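Long-range contacts in glycosyl hydrolases family 31 family protein (PDB 6DRU), which releases alpha-xylose from the non-reducing terminal glucose of xyloglucan oligosaccharides as an alpha-xylosidase of glycoside hydrolase family 31: residues Glu448-Arg452 against Gln477-Ser481; Trp547-Pro552 against Gln642-Gly646; Leu595-Ser601 against Leu712-Phe718; Thr678-Thr682 against Lys693-Pro697. All blocks are in the same frame, centred on the assembly; numbering follows the deposited sequence.

Contact 1 (Glu448-Arg452 against Gln477-Ser481); sequences EEGFR and QRFCS
Residues Glu448-Arg452 form an inner part of helix 439-455, while Gln477-Ser481 run from the end of a 3-10 turn through a short loop into strand 481-484. The nearest CA atoms of the two segments, those of Glu448 and Phe479, are 6.1 Å apart, and Cys480 is the centre of an inverse gamma turn (phi/psi -69/64).

Charge and hydrogen bonding centre on the carboxylate of Glu448, brought round by chi1 t and chi2 p. Its OE1 accepts from Cys480 N at 2.8 Å with a nearly straight N-H, and its OE2 makes a salt bridge one helical turn on with Arg452 NE at 3.0 Å. The Arg452 guanidinium also donates to the carbonyls of Ser461 and Ala462.

Two waters extend the network. One joins Glu448 OE2 (2.4 Å), Arg452 NH2 (2.8 Å) and Arg478 O (2.9 Å); the other links Glu448 OE1 (2.6 Å) to Cys480 O (3.2 Å).

Apolar and sulfur contacts complete the join: Glu448 CG touches the edge of the Phe479 ring at CD1 (3.5 Å), Phe451 CD2 lies 4.5 Å from Cys480 CB, and Arg452 NH2 is 3.3 Å from Cys480 SG.

The Glu448 carboxylate thus holds the loop entering strand 481-484 against an outer helix of the TIM barrel, while the Cys480-Cys463 disulfide ties that loop to the one following the helix.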
loop_
_atom_site.group_PDB
_atom_site.type_symbol
_atom_site.label_atom_id
_atom_site.label_comp_id
_atom_site.label_asym_id
_atom_site.label_seq_id
_atom_site.Cartn_x
_atom_site.Cartn_y
_atom_site.Cartn_z
ATOM N N GLU A 448 28.628 -11.431 -20.414
ATOM C CA GLU A 448 29.885 -10.694 -20.379
ATOM C C GLU A 448 30.838 -11.309 -19.364
ATOM O O GLU A 448 32.028 -11.491 -19.644
ATOM C CB GLU A 448 29.625 -9.224 -20.053
ATOM C CG GLU A 448 30.887 -8.381 -19.937
ATOM C CD GLU A 448 31.525 -8.086 -21.284
ATOM O OE1 GLU A 448 30.873 -8.328 -22.322
ATOM O OE2 GLU A 448 32.682 -7.614 -21.304
ATOM N N GLU A 449 30.323 -11.651 -18.179
ATOM C CA GLU A 449 31.145 -12.318 -17.176
ATOM C C GLU A 449 31.617 -13.678 -17.673
ATOM O O GLU A 449 32.761 -14.076 -17.425
ATOM C CB GLU A 449 30.361 -12.464 -15.871
ATOM C CG GLU A 449 30.075 -11.146 -15.164
ATOM C CD GLU A 449 29.082 -11.295 -14.023
ATOM O OE1 GLU A 449 28.305 -12.275 -14.025
ATOM O OE2 GLU A 449 29.078 -10.424 -13.125
ATOM N N GLY A 450 30.752 -14.402 -18.388
ATOM C CA GLY A 450 31.150 -15.695 -18.922
ATOM C C GLY A 450 32.176 -15.582 -20.032
ATOM O O GLY A 450 33.148 -16.342 -20.070
ATOM N N PHE A 451 31.967 -14.645 -20.960
ATOM C CA PHE A 451 32.950 -14.398 -22.010
ATOM C C PHE A 451 34.310 -14.059 -21.415
ATOM O O PHE A 451 35.321 -14.694 -21.738
ATOM C CB PHE A 451 32.472 -13.265 -22.920
ATOM C CG PHE A 451 31.466 -13.690 -23.953
ATOM C CD1 PHE A 451 31.278 -15.028 -24.253
ATOM C CD2 PHE A 451 30.708 -12.743 -24.625
ATOM C CE1 PHE A 451 30.350 -15.415 -25.206
ATOM C CE2 PHE A 451 29.781 -13.123 -25.578
ATOM C CZ PHE A 451 29.603 -14.460 -25.868
ATOM N N ARG A 452 34.350 -13.055 -20.535
ATOM C CA ARG A 452 35.621 -12.602 -19.980
ATOM C C ARG A 452 36.271 -13.665 -19.104
ATOM O O ARG A 452 37.500 -13.686 -18.970
ATOM C CB ARG A 452 35.408 -11.314 -19.187
ATOM C CG ARG A 452 34.882 -10.157 -20.020
ATOM C CD ARG A 452 35.851 -9.792 -21.124
ATOM N NE ARG A 452 35.399 -8.636 -21.890
ATOM C CZ ARG A 452 36.068 -8.111 -22.910
ATOM N NH1 ARG A 452 37.224 -8.640 -23.288
ATOM N NH2 ARG A 452 35.585 -7.056 -23.552
ATOM N N GLN A 477 26.632 -0.126 -23.249
ATOM C CA GLN A 477 27.679 -0.191 -24.260
ATOM C C GLN A 477 28.973 -0.790 -23.727
ATOM O O GLN A 477 29.871 -1.084 -24.522
ATOM C CB GLN A 477 27.954 1.200 -24.835
ATOM C CG GLN A 477 28.612 2.172 -23.870
ATOM C CD GLN A 477 27.610 2.913 -23.009
ATOM O OE1 GLN A 477 26.408 2.659 -23.074
ATOM N NE2 GLN A 477 28.103 3.844 -22.200
ATOM N N ARG A 478 29.089 -0.985 -22.412
ATOM C CA ARG A 478 30.302 -1.549 -21.836
ATOM C C ARG A 478 30.459 -3.036 -22.124
ATOM O O ARG A 478 31.528 -3.589 -21.846
ATOM C CB ARG A 478 30.313 -1.322 -20.325
ATOM C CG ARG A 478 29.360 -2.232 -19.567
ATOM C CD ARG A 478 29.346 -1.918 -18.082
ATOM N NE ARG A 478 28.745 -0.617 -17.807
ATOM C CZ ARG A 478 28.587 -0.109 -16.590
ATOM N NH1 ARG A 478 28.988 -0.792 -15.526
ATOM N NH2 ARG A 478 28.028 1.083 -16.436
ATOM N N PHE A 479 29.438 -3.690 -22.669
ATOM C CA PHE A 479 29.451 -5.130 -22.878
ATOM C C PHE A 479 29.766 -5.470 -24.330
ATOM O O PHE A 479 29.511 -4.682 -25.244
ATOM C CB PHE A 479 28.102 -5.749 -22.501
ATOM C CG PHE A 479 27.658 -5.446 -21.099
ATOM C CD1 PHE A 479 28.376 -5.917 -20.012
ATOM C CD2 PHE A 479 26.510 -4.707 -20.868
ATOM C CE1 PHE A 479 27.963 -5.645 -18.721
ATOM C CE2 PHE A 479 26.092 -4.432 -19.578
ATOM C CZ PHE A 479 26.820 -4.902 -18.503
ATOM N N CYS A 480 30.323 -6.666 -24.533
ATOM C CA CYS A 480 30.426 -7.247 -25.867
ATOM C C CYS A 480 29.032 -7.626 -26.351
ATOM O O CYS A 480 28.745 -8.809 -26.563
ATOM C CB CYS A 480 31.339 -8.477 -25.866
ATOM S SG CYS A 480 33.046 -8.204 -25.317
ATOM N N SER A 481 28.159 -6.637 -26.527
ATOM C CA SER A 481 26.747 -6.892 -26.763
ATOM C C SER A 481 26.195 -5.836 -27.708
ATOM O O SER A 481 26.489 -4.647 -27.559
ATOM C CB SER A 481 25.961 -6.886 -25.447
ATOM O OG SER A 481 24.601 -7.219 -25.660
HETATM O O HOH W 1 33.526 -5.635 -22.400
HETATM O O HOH W 2 29.524 -10.022 -23.717
#

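Contact 2 (Trp547-Pro552 against Gln642-Gly646); sequences WTTFLP and QYMFG
The hydroxyl of Tyr643 is the polar hub: it donates to Phe550 O over a very short 2.4 Å and accepts from Trp547 NE1 at 2.9 Å, the latter with a bent N-H angle of 130°. Chi1 p on Tyr643 and chi1 t on Trp547 bring the two groups together, and their rings meet rim to rim, with the five-membered ring of Trp547 5.8 Å from the Tyr643 ring between centroids and the planes at 69°.

Trp547 is helical, in helix 535-548. Beyond it the chain opens out, Phe550 N still bonding to Trp547 O (2.9 Å) before Leu551 becomes extended (-131/160). Facing it is strand 643-645, in which Tyr643 and Phe645, two residues apart, both direct CA-to-CB toward Trp547-Pro552; the nearest CA atoms, of Phe550 and Phe645, are 6.5 Å apart.

Phe645, chi1 t, lays one ring face against the peptide between Phe550 and Leu551, with Phe550 O 3.4 Å from Phe645 CD1. Around this ring, Phe550 CB lies 4.0 Å from Phe645 CD2, and Pro552 CD 4.0 Å from Phe645 CE1. Leu551 CD2 reaches Tyr643 OH at 3.7 Å. Arg592 binds the carbonyls of Thr549, Leu551 and Pro552.

This is a buried interdomain seam, where the chain leaving a helix of the family 31 TIM barrel, on its way into strand 554-555, docks on the antiparallel sheet of the C-terminal domain.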
loop_
_atom_site.group_PDB
_atom_site.type_symbol
_atom_site.label_atom_id
_atom_site.label_comp_id
_atom_site.label_asym_id
_atom_site.label_seq_id
_atom_site.Cartn_x
_atom_site.Cartn_y
_atom_site.Cartn_z
ATOM N N TRP A 547 20.349 -1.054 -46.803
ATOM C CA TRP A 547 20.579 -0.131 -45.696
ATOM C C TRP A 547 21.430 -0.769 -44.606
ATOM O O TRP A 547 22.283 -0.104 -44.008
ATOM C CB TRP A 547 19.245 0.345 -45.125
ATOM C CG TRP A 547 19.393 1.192 -43.899
ATOM C CD1 TRP A 547 20.300 2.191 -43.696
ATOM C CD2 TRP A 547 18.615 1.107 -42.700
ATOM N NE1 TRP A 547 20.132 2.738 -42.447
ATOM C CE2 TRP A 547 19.104 2.089 -41.815
ATOM C CE3 TRP A 547 17.552 0.298 -42.289
ATOM C CZ2 TRP A 547 18.566 2.282 -40.545
ATOM C CZ3 TRP A 547 17.019 0.492 -41.029
ATOM C CH2 TRP A 547 17.526 1.476 -40.172
ATOM N N THR A 548 21.211 -2.059 -44.332
ATOM C CA THR A 548 21.959 -2.728 -43.274
ATOM C C THR A 548 23.452 -2.783 -43.568
ATOM O O THR A 548 24.244 -3.000 -42.645
ATOM C CB THR A 548 21.418 -4.141 -43.060
ATOM O OG1 THR A 548 21.702 -4.943 -44.214
ATOM C CG2 THR A 548 19.917 -4.102 -42.834
ATOM N N THR A 549 23.853 -2.598 -44.829
ATOM C CA THR A 549 25.274 -2.495 -45.144
ATOM C C THR A 549 25.913 -1.308 -44.435
ATOM O O THR A 549 27.080 -1.378 -44.034
ATOM C CB THR A 549 25.475 -2.372 -46.655
ATOM O OG1 THR A 549 24.638 -3.321 -47.331
ATOM C CG2 THR A 549 26.931 -2.632 -47.024
ATOM N N PHE A 550 25.164 -0.222 -44.265
ATOM C CA PHE A 550 25.686 0.985 -43.640
ATOM C C PHE A 550 25.095 1.162 -42.245
ATOM O O PHE A 550 24.588 2.234 -41.901
ATOM C CB PHE A 550 25.404 2.196 -44.529
ATOM C CG PHE A 550 25.935 2.045 -45.926
ATOM C CD1 PHE A 550 27.228 2.433 -46.233
ATOM C CD2 PHE A 550 25.147 1.499 -46.927
ATOM C CE1 PHE A 550 27.723 2.287 -47.512
ATOM C CE2 PHE A 550 25.637 1.351 -48.209
ATOM C CZ PHE A 550 26.927 1.745 -48.503
ATOM N N LEU A 551 25.163 0.108 -41.445
ATOM C CA LEU A 551 24.754 0.081 -40.051
ATOM C C LEU A 551 25.876 -0.536 -39.235
ATOM O O LEU A 551 26.750 -1.214 -39.786
ATOM C CB LEU A 551 23.462 -0.724 -39.857
ATOM C CG LEU A 551 22.163 -0.049 -40.288
ATOM C CD1 LEU A 551 20.991 -0.998 -40.122
ATOM C CD2 LEU A 551 21.946 1.222 -39.484
ATOM N N PRO A 552 25.902 -0.293 -37.919
ATOM C CA PRO A 552 26.991 -0.849 -37.098
ATOM C C PRO A 552 27.167 -2.347 -37.253
ATOM O O PRO A 552 28.301 -2.838 -37.200
ATOM C CB PRO A 552 26.572 -0.468 -35.674
ATOM C CG PRO A 552 25.813 0.800 -35.855
ATOM C CD PRO A 552 25.047 0.624 -37.141
ATOM N N GLN A 642 18.095 10.443 -42.357
ATOM C CA GLN A 642 19.458 10.552 -42.855
ATOM C C GLN A 642 20.419 10.595 -41.676
ATOM O O GLN A 642 20.053 11.016 -40.575
ATOM C CB GLN A 642 19.664 11.804 -43.719
ATOM C CG GLN A 642 18.683 11.979 -44.863
ATOM C CD GLN A 642 18.983 13.219 -45.689
ATOM O OE1 GLN A 642 18.243 13.562 -46.612
ATOM N NE2 GLN A 642 20.079 13.895 -45.361
ATOM N N TYR A 643 21.656 10.166 -41.913
ATOM C CA TYR A 643 22.648 10.149 -40.849
ATOM C C TYR A 643 24.031 9.987 -41.456
ATOM O O TYR A 643 24.183 9.563 -42.604
ATOM C CB TYR A 643 22.382 9.022 -39.847
ATOM C CG TYR A 643 22.501 7.634 -40.434
ATOM C CD1 TYR A 643 21.435 7.050 -41.107
ATOM C CD2 TYR A 643 23.678 6.906 -40.309
ATOM C CE1 TYR A 643 21.540 5.781 -41.643
ATOM C CE2 TYR A 643 23.792 5.637 -40.841
ATOM C CZ TYR A 643 22.719 5.080 -41.507
ATOM O OH TYR A 643 22.826 3.815 -42.040
ATOM N N MET A 644 25.039 10.329 -40.661
ATOM C CA MET A 644 26.429 10.098 -41.024
ATOM C C MET A 644 26.863 8.755 -40.448
ATOM O O MET A 644 26.899 8.583 -39.225
ATOM C CB MET A 644 27.319 11.228 -40.508
ATOM C CG MET A 644 27.107 12.564 -41.215
ATOM S SD MET A 644 27.774 12.642 -42.892
ATOM C CE MET A 644 29.532 12.508 -42.578
ATOM N N PHE A 645 27.182 7.806 -41.324
ATOM C CA PHE A 645 27.727 6.516 -40.905
ATOM C C PHE A 645 29.243 6.644 -40.891
ATOM O O PHE A 645 29.901 6.531 -41.927
ATOM C CB PHE A 645 27.261 5.401 -41.833
ATOM C CG PHE A 645 27.665 4.033 -41.378
ATOM C CD1 PHE A 645 27.226 3.539 -40.162
ATOM C CD2 PHE A 645 28.483 3.240 -42.163
ATOM C CE1 PHE A 645 27.597 2.279 -39.738
ATOM C CE2 PHE A 645 28.857 1.977 -41.743
ATOM C CZ PHE A 645 28.411 1.497 -40.529
ATOM N N GLY A 646 29.799 6.883 -39.708
ATOM C CA GLY A 646 31.186 7.254 -39.585
ATOM C C GLY A 646 31.377 8.710 -39.955
ATOM O O GLY A 646 30.410 9.448 -40.174
#

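Contact 3 (Leu595-Ser601 against Leu712-Phe718); sequences LGAYLKS and LLSGNVF
A glycine-backed hollow near the C terminus receives the first turns of helix 596-609. Leu595 occupies the N-cap position, and the helix meets Leu712-Phe718, an irregular segment leaving helix 709-712, most closely at Tyr598 and Gly715, whose CA atoms are only 4.4 Å apart. Gly715 has positive phi (phi/psi 96/-26), and a CB there would press against Ala597 O. Without one, the helix backbone sits directly on the turn, with Ala597 O 3.9 Å from Gly715 CA.

Ala597 is a small bump resting on the carbonyls before the glycine: its CB is 3.5 Å from Leu713 O and 3.8 Å from Ser714 O. The ring of Tyr598, chi1 t, fits the corner formed by Leu712 and Val717. Leu712 CD1 covers one face in a CH-pi contact, 4.3 Å from the centroid, while Val717 CG1 abuts the ring edge at CE1 (4.1 Å).

The contact joins the last residues of the chain to helix 596-609, whose start falls in the TIM-barrel region, and Tyr598 OH goes on to bond Phe645 O in the C-terminal sheet. Leu595 CD2 rests against the adjoining methyls Leu712 CD1 and Leu713 CD1, 4.2 Å from each.

One turn beyond Ala597, Ser601 OG donates to Gly715 O (2.8 Å). After the inverse gamma turn at Asn716, the ring of Phe718 lies along Ser601, with CE2 3.7 Å from Ser601 O.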
loop_
_atom_site.group_PDB
_atom_site.type_symbol
_atom_site.label_atom_id
_atom_site.label_comp_id
_atom_site.label_asym_id
_atom_site.label_seq_id
_atom_site.Cartn_x
_atom_site.Cartn_y
_atom_site.Cartn_z
ATOM N N LEU A 595 34.098 -2.522 -46.817
ATOM C CA LEU A 595 34.117 -1.452 -45.831
ATOM C C LEU A 595 34.725 -1.891 -44.502
ATOM O O LEU A 595 34.554 -1.195 -43.495
ATOM C CB LEU A 595 32.699 -0.920 -45.607
ATOM C CG LEU A 595 32.055 -0.152 -46.762
ATOM C CD1 LEU A 595 30.536 -0.223 -46.677
ATOM C CD2 LEU A 595 32.528 1.295 -46.777
ATOM N N GLY A 596 35.429 -3.027 -44.481
ATOM C CA GLY A 596 35.924 -3.565 -43.223
ATOM C C GLY A 596 36.912 -2.651 -42.522
ATOM O O GLY A 596 36.860 -2.486 -41.302
ATOM N N ALA A 597 37.831 -2.051 -43.283
ATOM C CA ALA A 597 38.787 -1.125 -42.684
ATOM C C ALA A 597 38.081 0.100 -42.119
ATOM O O ALA A 597 38.422 0.579 -41.031
ATOM C CB ALA A 597 39.840 -0.714 -43.714
ATOM N N TYR A 598 37.096 0.625 -42.851
ATOM C CA TYR A 598 36.324 1.762 -42.363
ATOM C C TYR A 598 35.521 1.390 -41.122
ATOM O O TYR A 598 35.440 2.172 -40.168
ATOM C CB TYR A 598 35.402 2.265 -43.472
ATOM C CG TYR A 598 34.669 3.548 -43.166
ATOM C CD1 TYR A 598 35.335 4.767 -43.158
ATOM C CD2 TYR A 598 33.305 3.544 -42.910
ATOM C CE1 TYR A 598 34.663 5.944 -42.891
ATOM C CE2 TYR A 598 32.626 4.714 -42.642
ATOM C CZ TYR A 598 33.309 5.911 -42.634
ATOM O OH TYR A 598 32.635 7.080 -42.369
ATOM N N LEU A 599 34.923 0.196 -41.117
ATOM C CA LEU A 599 34.137 -0.243 -39.969
ATOM C C LEU A 599 35.014 -0.427 -38.738
ATOM O O LEU A 599 34.697 0.077 -37.654
ATOM C CB LEU A 599 33.404 -1.540 -40.298
ATOM C CG LEU A 599 32.214 -1.421 -41.246
ATOM C CD1 LEU A 599 31.816 -2.791 -41.771
ATOM C CD2 LEU A 599 31.047 -0.752 -40.540
ATOM N N LYS A 600 36.120 -1.160 -38.882
ATOM C CA LYS A 600 36.983 -1.412 -37.734
ATOM C C LYS A 600 37.599 -0.118 -37.213
ATOM O O LYS A 600 37.889 -0.004 -36.016
ATOM C CB LYS A 600 38.062 -2.429 -38.116
ATOM C CG LYS A 600 39.156 -2.624 -37.079
ATOM C CD LYS A 600 40.317 -3.443 -37.628
ATOM C CE LYS A 600 41.054 -4.164 -36.509
ATOM N NZ LYS A 600 41.843 -5.325 -37.012
ATOM N N SER A 601 37.772 0.878 -38.084
ATOM C CA SER A 601 38.339 2.151 -37.651
ATOM C C SER A 601 37.330 2.975 -36.858
ATOM O O SER A 601 37.676 3.563 -35.826
ATOM C CB SER A 601 38.839 2.938 -38.860
ATOM O OG SER A 601 39.518 4.110 -38.452
ATOM N N LEU A 712 38.608 6.774 -47.346
ATOM C CA LEU A 712 37.674 6.204 -46.381
ATOM C C LEU A 712 37.714 4.684 -46.407
ATOM O O LEU A 712 37.556 4.043 -45.362
ATOM C CB LEU A 712 36.259 6.734 -46.641
ATOM C CG LEU A 712 35.341 6.128 -47.706
ATOM C CD1 LEU A 712 34.502 4.988 -47.143
ATOM C CD2 LEU A 712 34.446 7.206 -48.298
ATOM N N LEU A 713 37.939 4.089 -47.581
ATOM C CA LEU A 713 38.127 2.647 -47.655
ATOM C C LEU A 713 39.429 2.206 -47.001
ATOM O O LEU A 713 39.581 1.019 -46.691
ATOM C CB LEU A 713 38.088 2.186 -49.113
ATOM C CG LEU A 713 36.807 1.503 -49.597
ATOM C CD1 LEU A 713 35.599 2.398 -49.399
ATOM C CD2 LEU A 713 36.940 1.101 -51.056
ATOM N N SER A 714 40.368 3.132 -46.785
ATOM C CA SER A 714 41.625 2.803 -46.124
ATOM C C SER A 714 41.504 2.783 -44.606
ATOM O O SER A 714 42.322 2.135 -43.944
ATOM C CB SER A 714 42.715 3.799 -46.528
ATOM O OG SER A 714 42.602 4.995 -45.776
ATOM N N GLY A 715 40.507 3.470 -44.044
ATOM C CA GLY A 715 40.305 3.554 -42.620
ATOM C C GLY A 715 40.901 4.790 -41.967
ATOM O O GLY A 715 40.416 5.213 -40.910
ATOM N N ASN A 716 41.941 5.377 -42.566
ATOM C CA ASN A 716 42.568 6.579 -42.012
ATOM C C ASN A 716 41.621 7.759 -42.202
ATOM O O ASN A 716 41.713 8.533 -43.154
ATOM C CB ASN A 716 43.922 6.849 -42.656
ATOM C CG ASN A 716 44.870 5.676 -42.538
ATOM O OD1 ASN A 716 44.444 4.538 -42.332
ATOM N ND2 ASN A 716 46.166 5.950 -42.638
ATOM N N VAL A 717 40.688 7.904 -41.258
ATOM C CA VAL A 717 39.713 8.987 -41.277
ATOM C C VAL A 717 39.696 9.776 -39.975
ATOM O O VAL A 717 38.964 10.760 -39.871
ATOM C CB VAL A 717 38.298 8.464 -41.601
ATOM C CG1 VAL A 717 38.224 8.024 -43.057
ATOM C CG2 VAL A 717 37.924 7.316 -40.678
ATOM N N PHE A 718 40.476 9.376 -38.978
ATOM C CA PHE A 718 40.561 10.116 -37.726
ATOM C C PHE A 718 41.974 10.643 -37.494
ATOM O O PHE A 718 42.676 11.019 -38.437
ATOM C CB PHE A 718 40.124 9.237 -36.554
ATOM C CG PHE A 718 38.713 8.734 -36.671
ATOM C CD1 PHE A 718 37.641 9.555 -36.359
ATOM C CD2 PHE A 718 38.460 7.438 -37.090
ATOM C CE1 PHE A 718 36.340 9.094 -36.468
ATOM C CE2 PHE A 718 37.165 6.970 -37.198
ATOM C CZ PHE A 718 36.103 7.798 -36.887
#

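Contact 4 (Thr678-Thr682 against Lys693-Pro697); sequences TYWWT and KVPAP
Tyr679, chi1 t, lays one face of its ring over Val694: Val694 CB stands 3.9 Å from the ring centroid, 22° off the normal, in a CH-pi contact, and Val694 CG2 approaches Tyr679 CE1 at 3.5 Å. In the plane of the ring, the hydroxyl donates to Pro695 O, with Tyr679 OH 2.7 Å from that oxygen.

Tyr679 ends strand 677-679 and Val694 lies near the end of strand 690-695. Their CA atoms, the nearest pair, are 8.1 Å apart, too far for backbone pairing, so side chains bridge the gap. The two strands belong to different antiparallel sheets of the C-terminal domain: Thr678 and Trp680 pair with the backbone of His705 and Val703, and Val694 with that of Trp662.

Past Tyr679 the chain leaves the extended conformation at Trp680 (-67/-39), which carries Thr682 round to the same side. There Thr682 CG2 meets Pro695 CG at 3.8 Å, and the same Pro695 CG lies 4.1 Å from Tyr679 CE2.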
loop_
_atom_site.group_PDB
_atom_site.type_symbol
_atom_site.label_atom_id
_atom_site.label_comp_id
_atom_site.label_asym_id
_atom_site.label_seq_id
_atom_site.Cartn_x
_atom_site.Cartn_y
_atom_site.Cartn_z
ATOM N N THR A 678 30.272 13.746 -52.651
ATOM C CA THR A 678 30.415 12.924 -53.845
ATOM C C THR A 678 29.429 11.770 -53.766
ATOM O O THR A 678 29.472 10.978 -52.818
ATOM C CB THR A 678 31.841 12.394 -53.985
ATOM O OG1 THR A 678 32.763 13.490 -54.023
ATOM C CG2 THR A 678 31.982 11.568 -55.255
ATOM N N TYR A 679 28.542 11.679 -54.754
ATOM C CA TYR A 679 27.597 10.574 -54.802
ATOM C C TYR A 679 28.330 9.272 -55.101
ATOM O O TYR A 679 29.227 9.224 -55.946
ATOM C CB TYR A 679 26.519 10.839 -55.851
ATOM C CG TYR A 679 25.314 9.940 -55.726
ATOM C CD1 TYR A 679 24.571 9.904 -54.552
ATOM C CD2 TYR A 679 24.902 9.144 -56.785
ATOM C CE1 TYR A 679 23.466 9.086 -54.431
ATOM C CE2 TYR A 679 23.795 8.325 -56.676
ATOM C CZ TYR A 679 23.079 8.300 -55.497
ATOM O OH TYR A 679 21.976 7.487 -55.384
ATOM N N TRP A 680 27.946 8.210 -54.388
ATOM C CA TRP A 680 28.704 6.964 -54.445
ATOM C C TRP A 680 28.605 6.304 -55.814
ATOM O O TRP A 680 29.592 5.753 -56.313
ATOM C CB TRP A 680 28.214 6.009 -53.358
ATOM C CG TRP A 680 29.033 4.762 -53.235
ATOM C CD1 TRP A 680 28.850 3.586 -53.906
ATOM C CD2 TRP A 680 30.166 4.564 -52.382
ATOM N NE1 TRP A 680 29.801 2.669 -53.524
ATOM C CE2 TRP A 680 30.621 3.245 -52.589
ATOM C CE3 TRP A 680 30.842 5.374 -51.463
ATOM C CZ2 TRP A 680 31.720 2.720 -51.910
ATOM C CZ3 TRP A 680 31.934 4.850 -50.791
ATOM C CH2 TRP A 680 32.361 3.536 -51.018
ATOM N N TRP A 681 27.429 6.348 -56.437
ATOM C CA TRP A 681 27.184 5.554 -57.634
ATOM C C TRP A 681 27.517 6.281 -58.929
ATOM O O TRP A 681 27.761 5.621 -59.945
ATOM C CB TRP A 681 25.724 5.097 -57.658
ATOM C CG TRP A 681 25.329 4.406 -56.396
ATOM C CD1 TRP A 681 24.481 4.874 -55.437
ATOM C CD2 TRP A 681 25.798 3.134 -55.931
ATOM N NE1 TRP A 681 24.377 3.966 -54.414
ATOM C CE2 TRP A 681 25.177 2.889 -54.691
ATOM C CE3 TRP A 681 26.676 2.175 -56.448
ATOM C CZ2 TRP A 681 25.404 1.725 -53.960
ATOM C CZ3 TRP A 681 26.900 1.022 -55.720
ATOM C CH2 TRP A 681 26.268 0.807 -54.489
ATOM N N THR A 682 27.534 7.613 -58.923
ATOM C CA THR A 682 27.852 8.381 -60.117
ATOM C C THR A 682 29.155 9.160 -60.005
ATOM O O THR A 682 29.609 9.714 -61.012
ATOM C CB THR A 682 26.714 9.359 -60.444
ATOM O OG1 THR A 682 26.720 10.438 -59.501
ATOM C CG2 THR A 682 25.369 8.651 -60.388
ATOM N N LYS A 693 18.137 15.678 -55.854
ATOM C CA LYS A 693 17.437 14.463 -56.255
ATOM C C LYS A 693 18.403 13.602 -57.061
ATOM O O LYS A 693 18.726 13.925 -58.209
ATOM C CB LYS A 693 16.180 14.793 -57.058
ATOM C CG LYS A 693 15.039 15.345 -56.214
ATOM C CD LYS A 693 14.136 16.263 -57.027
ATOM C CE LYS A 693 13.243 17.109 -56.128
ATOM N NZ LYS A 693 14.027 18.117 -55.357
ATOM N N VAL A 694 18.863 12.510 -56.459
ATOM C CA VAL A 694 19.887 11.659 -57.060
ATOM C C VAL A 694 19.252 10.408 -57.654
ATOM O O VAL A 694 18.158 10.006 -57.231
ATOM C CB VAL A 694 20.971 11.306 -56.031
ATOM C CG1 VAL A 694 21.654 12.567 -55.560
ATOM C CG2 VAL A 694 20.353 10.564 -54.857
ATOM N N PRO A 695 19.891 9.771 -58.637
ATOM C CA PRO A 695 19.356 8.517 -59.190
ATOM C C PRO A 695 19.417 7.403 -58.157
ATOM O O PRO A 695 20.487 7.071 -57.641
ATOM C CB PRO A 695 20.277 8.236 -60.383
ATOM C CG PRO A 695 21.549 8.943 -60.046
ATOM C CD PRO A 695 21.135 10.183 -59.312
ATOM N N ALA A 696 18.258 6.821 -57.862
ATOM C CA ALA A 696 18.137 5.751 -56.875
ATOM C C ALA A 696 17.389 4.575 -57.486
ATOM O O ALA A 696 16.207 4.356 -57.191
ATOM C CB ALA A 696 17.438 6.246 -55.608
ATOM N N PRO A 697 18.046 3.795 -58.354
ATOM C CA PRO A 697 17.434 2.538 -58.805
ATOM C C PRO A 697 17.389 1.526 -57.670
ATOM O O PRO A 697 17.881 1.808 -56.572
ATOM C CB PRO A 697 18.354 2.086 -59.945
ATOM C CG PRO A 697 19.675 2.686 -59.607
ATOM C CD PRO A 697 19.378 4.006 -58.949
#

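In the fold
From the N terminus, contact 1 closes first, a short loop wholly within the TIM barrel, about 24 Å between centres from contact 2 and in series with the other three. Contacts 2 and 3 cross: Trp547-Pro552 and Leu595-Ser601 come first, then Gln642-Gly646 and Leu712-Phe718, so the chain leaving helix 535-548 and the start of helix 596-609 are tied to the C-terminal sheet and to the chain end respectively. They touch directly, Tyr598 OH lying 2.8 Å from Phe645 O. Contact 4 follows contact 2 and is nested inside the long loop of contact 3, joining two sheets of the C-terminal domain; Trp680 packs on Leu712 and Leu713.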